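Putative citrate lyase, alfa subunit (Streptococcus mutans, PDB 2HJ0) is a putative citrate lyase alpha subunit, an alpha/beta protein built around two mixed sheets. Local coordinates at residues A404-L416 with T433-V445. Sequence-based numbering, arbitrary orientation.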
loop_
_atom_site.group_PDB
_atom_site.type_symbol
_atom_site.label_atom_id
_atom_site.label_comp_id
_atom_site.label_asym_id
_atom_site.label_seq_id
_atom_site.Cartn_x
_atom_site.Cartn_y
_atom_site.Cartn_z
ATOM N N ALA A 404 21.283 5.223 -12.614
ATOM C CA ALA A 404 22.207 5.404 -13.721
ATOM C C ALA A 404 21.620 4.771 -14.965
ATOM O O ALA A 404 21.804 5.261 -16.076
ATOM C CB ALA A 404 23.549 4.773 -13.413
ATOM N N PHE A 405 20.907 3.670 -14.794
ATOM C CA PHE A 405 20.332 3.033 -15.955
ATOM C C PHE A 405 19.017 3.675 -16.399
ATOM O O PHE A 405 18.844 3.971 -17.577
ATOM C CB PHE A 405 20.135 1.540 -15.688
ATOM C CG PHE A 405 19.349 0.829 -16.759
ATOM C CD1 PHE A 405 17.963 0.765 -16.696
ATOM C CD2 PHE A 405 19.995 0.243 -17.840
ATOM C CE1 PHE A 405 17.241 0.133 -17.688
ATOM C CE2 PHE A 405 19.275 -0.391 -18.837
ATOM C CZ PHE A 405 17.896 -0.445 -18.761
ATOM N N ALA A 406 18.100 3.891 -15.461
ATOM C CA ALA A 406 16.809 4.451 -15.793
ATOM C C ALA A 406 16.875 5.850 -16.370
ATOM O O ALA A 406 16.202 6.147 -17.358
ATOM C CB ALA A 406 15.925 4.441 -14.588
ATOM N N ALA A 407 17.693 6.705 -15.769
ATOM C CA ALA A 407 17.828 8.094 -16.208
ATOM C C ALA A 407 18.131 8.240 -17.703
ATOM O O ALA A 407 18.840 7.427 -18.287
ATOM C CB ALA A 407 18.906 8.781 -15.387
ATOM N N LYS A 408 17.566 9.278 -18.311
ATOM C CA LYS A 408 17.765 9.548 -19.720
ATOM C C LYS A 408 19.217 9.907 -19.890
ATOM O O LYS A 408 19.834 9.589 -20.894
ATOM C CB LYS A 408 16.949 10.755 -20.172
ATOM C CG LYS A 408 15.449 10.667 -19.997
ATOM C CD LYS A 408 14.817 9.701 -20.957
ATOM C CE LYS A 408 13.319 9.951 -21.018
ATOM N NZ LYS A 408 12.675 9.856 -19.673
HETATM N N MSE A 409 19.760 10.616 -18.912
HETATM C CA MSE A 409 21.158 11.016 -18.977
HETATM C C MSE A 409 21.817 10.950 -17.609
HETATM O O MSE A 409 21.473 11.703 -16.695
HETATM C CB MSE A 409 21.276 12.423 -19.549
HETATM C CG MSE A 409 22.696 12.940 -19.607
HETATM SE SE MSE A 409 22.724 14.710 -20.390
HETATM C CE MSE A 409 22.110 15.721 -18.881
ATOM N N SER A 410 22.774 10.038 -17.491
ATOM C CA SER A 410 23.503 9.829 -16.253
ATOM C C SER A 410 24.799 10.613 -16.168
ATOM O O SER A 410 25.657 10.510 -17.046
ATOM C CB SER A 410 23.810 8.343 -16.077
ATOM O OG SER A 410 22.659 7.645 -15.650
ATOM N N LEU A 411 24.940 11.397 -15.103
ATOM C CA LEU A 411 26.158 12.167 -14.892
ATOM C C LEU A 411 26.914 11.601 -13.711
ATOM O O LEU A 411 26.341 11.379 -12.648
ATOM C CB LEU A 411 25.847 13.633 -14.610
ATOM C CG LEU A 411 26.034 14.584 -15.783
ATOM C CD1 LEU A 411 25.029 14.214 -16.869
ATOM C CD2 LEU A 411 25.836 16.021 -15.325
ATOM N N VAL A 412 28.198 11.345 -13.903
ATOM C CA VAL A 412 29.034 10.850 -12.820
ATOM C C VAL A 412 30.124 11.907 -12.628
ATOM O O VAL A 412 31.073 12.008 -13.416
ATOM C CB VAL A 412 29.678 9.465 -13.156
ATOM C CG1 VAL A 412 30.684 9.078 -12.089
ATOM C CG2 VAL A 412 28.596 8.395 -13.251
ATOM N N ILE A 413 29.964 12.724 -11.595
ATOM C CA ILE A 413 30.941 13.763 -11.328
ATOM C C ILE A 413 31.825 13.384 -10.159
ATOM O O ILE A 413 31.373 12.756 -9.206
ATOM C CB ILE A 413 30.259 15.122 -11.036
ATOM C CG1 ILE A 413 29.579 15.097 -9.668
ATOM C CG2 ILE A 413 29.227 15.426 -12.106
ATOM C CD1 ILE A 413 29.014 16.435 -9.273
ATOM N N SER A 414 33.095 13.761 -10.250
ATOM C CA SER A 414 34.074 13.468 -9.205
ATOM C C SER A 414 35.463 14.048 -9.491
ATOM O O SER A 414 35.955 13.990 -10.624
ATOM C CB SER A 414 34.218 11.967 -8.997
ATOM O OG SER A 414 35.333 11.733 -8.159
ATOM N N PRO A 415 36.126 14.589 -8.453
ATOM C CA PRO A 415 37.457 15.165 -8.655
ATOM C C PRO A 415 38.371 14.199 -9.382
ATOM O O PRO A 415 38.208 12.983 -9.302
ATOM C CB PRO A 415 37.924 15.477 -7.240
ATOM C CG PRO A 415 37.204 14.467 -6.423
ATOM C CD PRO A 415 35.829 14.467 -7.019
ATOM N N LEU A 416 39.318 14.759 -10.118
ATOM C CA LEU A 416 40.267 13.984 -10.882
ATOM C C LEU A 416 41.066 13.071 -9.963
ATOM O O LEU A 416 41.347 11.923 -10.299
ATOM C CB LEU A 416 41.195 14.935 -11.623
ATOM C CG LEU A 416 41.891 14.391 -12.864
ATOM C CD1 LEU A 416 40.851 13.910 -13.868
ATOM C CD2 LEU A 416 42.756 15.489 -13.474
ATOM N N THR A 433 28.393 -0.148 -11.216
ATOM C CA THR A 433 27.593 0.378 -12.318
ATOM C C THR A 433 28.359 0.302 -13.636
ATOM O O THR A 433 29.422 0.898 -13.795
ATOM C CB THR A 433 27.200 1.852 -12.085
ATOM O OG1 THR A 433 26.476 1.967 -10.854
ATOM C CG2 THR A 433 26.339 2.368 -13.240
ATOM N N PRO A 434 27.819 -0.429 -14.609
ATOM C CA PRO A 434 28.450 -0.587 -15.926
ATOM C C PRO A 434 28.528 0.720 -16.717
ATOM O O PRO A 434 27.615 1.548 -16.658
ATOM C CB PRO A 434 27.565 -1.623 -16.617
ATOM C CG PRO A 434 26.208 -1.323 -16.044
ATOM C CD PRO A 434 26.504 -1.089 -14.562
ATOM N N GLY A 435 29.624 0.888 -17.453
ATOM C CA GLY A 435 29.826 2.092 -18.233
ATOM C C GLY A 435 28.686 2.369 -19.180
ATOM O O GLY A 435 28.349 3.523 -19.475
ATOM N N THR A 436 28.084 1.300 -19.669
ATOM C CA THR A 436 26.956 1.440 -20.575
ATOM C C THR A 436 25.793 2.235 -19.964
ATOM O O THR A 436 24.851 2.573 -20.672
ATOM C CB THR A 436 26.444 0.085 -20.978
ATOM O OG1 THR A 436 26.289 -0.713 -19.805
ATOM C CG2 THR A 436 27.417 -0.579 -21.918
ATOM N N SER A 437 25.870 2.521 -18.662
ATOM C CA SER A 437 24.840 3.284 -17.953
ATOM C C SER A 437 25.323 4.698 -17.642
ATOM O O SER A 437 24.551 5.553 -17.211
ATOM C CB SER A 437 24.455 2.602 -16.629
ATOM O OG SER A 437 23.563 1.527 -16.817
ATOM N N VAL A 438 26.616 4.931 -17.836
ATOM C CA VAL A 438 27.191 6.233 -17.564
ATOM C C VAL A 438 27.271 6.994 -18.878
ATOM O O VAL A 438 27.917 6.552 -19.826
ATOM C CB VAL A 438 28.580 6.089 -16.939
ATOM C CG1 VAL A 438 29.145 7.455 -16.615
ATOM C CG2 VAL A 438 28.479 5.228 -15.679
ATOM N N ASP A 439 26.594 8.135 -18.928
ATOM C CA ASP A 439 26.554 8.951 -20.129
ATOM C C ASP A 439 27.602 10.045 -20.175
ATOM O O ASP A 439 28.307 10.200 -21.175
ATOM C CB ASP A 439 25.172 9.570 -20.282
ATOM C CG ASP A 439 24.088 8.524 -20.437
ATOM O OD1 ASP A 439 24.195 7.717 -21.380
ATOM O OD2 ASP A 439 23.132 8.504 -19.619
ATOM N N VAL A 440 27.700 10.812 -19.100
ATOM C CA VAL A 440 28.652 11.905 -19.050
ATOM C C VAL A 440 29.386 11.939 -17.734
ATOM O O VAL A 440 28.786 11.810 -16.668
ATOM C CB VAL A 440 27.951 13.269 -19.221
ATOM C CG1 VAL A 440 29.003 14.377 -19.270
ATOM C CG2 VAL A 440 27.084 13.264 -20.470
ATOM N N VAL A 441 30.692 12.125 -17.821
ATOM C CA VAL A 441 31.537 12.196 -16.646
ATOM C C VAL A 441 32.017 13.645 -16.511
ATOM O O VAL A 441 32.424 14.264 -17.494
ATOM C CB VAL A 441 32.744 11.233 -16.789
ATOM C CG1 VAL A 441 33.774 11.500 -15.708
ATOM C CG2 VAL A 441 32.270 9.802 -16.704
ATOM N N VAL A 442 31.948 14.191 -15.299
ATOM C CA VAL A 442 32.369 15.568 -15.058
ATOM C C VAL A 442 33.480 15.642 -14.003
ATOM O O VAL A 442 33.359 15.059 -12.927
ATOM C CB VAL A 442 31.173 16.429 -14.588
ATOM C CG1 VAL A 442 31.596 17.879 -14.412
ATOM C CG2 VAL A 442 30.035 16.323 -15.589
ATOM N N THR A 443 34.555 16.360 -14.329
ATOM C CA THR A 443 35.696 16.540 -13.431
ATOM C C THR A 443 36.056 18.021 -13.373
ATOM O O THR A 443 35.357 18.849 -13.954
ATOM C CB THR A 443 36.925 15.777 -13.933
ATOM O OG1 THR A 443 37.414 16.392 -15.134
ATOM C CG2 THR A 443 36.566 14.337 -14.223
ATOM N N GLU A 444 37.142 18.373 -12.689
ATOM C CA GLU A 444 37.505 19.788 -12.619
ATOM C C GLU A 444 38.302 20.202 -13.852
ATOM O O GLU A 444 38.590 21.377 -14.069
ATOM C CB GLU A 444 38.286 20.094 -11.334
ATOM C CG GLU A 444 39.725 19.611 -11.278
ATOM C CD GLU A 444 39.871 18.120 -10.969
ATOM O OE1 GLU A 444 40.963 17.722 -10.518
ATOM O OE2 GLU A 444 38.916 17.351 -11.177
ATOM N N VAL A 445 38.617 19.213 -14.679
ATOM C CA VAL A 445 39.381 19.437 -15.887
ATOM C C VAL A 445 38.472 19.461 -17.107
ATOM O O VAL A 445 38.879 19.872 -18.195
ATOM C CB VAL A 445 40.430 18.342 -16.039
ATOM C CG1 VAL A 445 41.277 18.584 -17.268
ATOM C CG2 VAL A 445 41.300 18.324 -14.797
#
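Ser410 O is gripped by two backbone donors at once: Val440 N at 2.9 Å, nearly in line with the carbonyl, and Asp439 N at 3.2 Å, more bent. The pair opens a parallel ladder between strands 409-413 and 440-442, neighbours in a mixed sheet of an alpha/beta fold, and illustrates how side chains can prolong such a ladder at both ends. At the start, Asp439, with CG anti to its carbonyl carbon (chi1 -62°), sends its carboxylate across to the other strand. Asp439 OD2 accepts from Ser410 N at 2.6 Å on its anti lone pair, the N-H...O angle a nearly straight 171°. Its other oxygen, OD1, forms a salt bridge with Arg453, which also donates to Lys408 O and so ties the carboxylate to the turn after helix 400-406. The ladder then runs on through Val412 N to Val440 O, Val442 N to Val412 O and Ser414 N to Val442 O. On one face Ile413 CG2 comes alongside Val442 CB, both side chains heading under helix 251-265. On the other, Val412 CG2 runs across Val438 CG1 at 3.5 Å, nearly perpendicular. Past the last rung a carboxylate again replaces a carbonyl: Glu444 folds at its second torsion (chi2 -79°), which brings OE2 round to Leu416 N at 2.8 Å on the syn lone pair. Beyond it, Leu416 CD2 rests against Val445 CG2 at 3.5 Å.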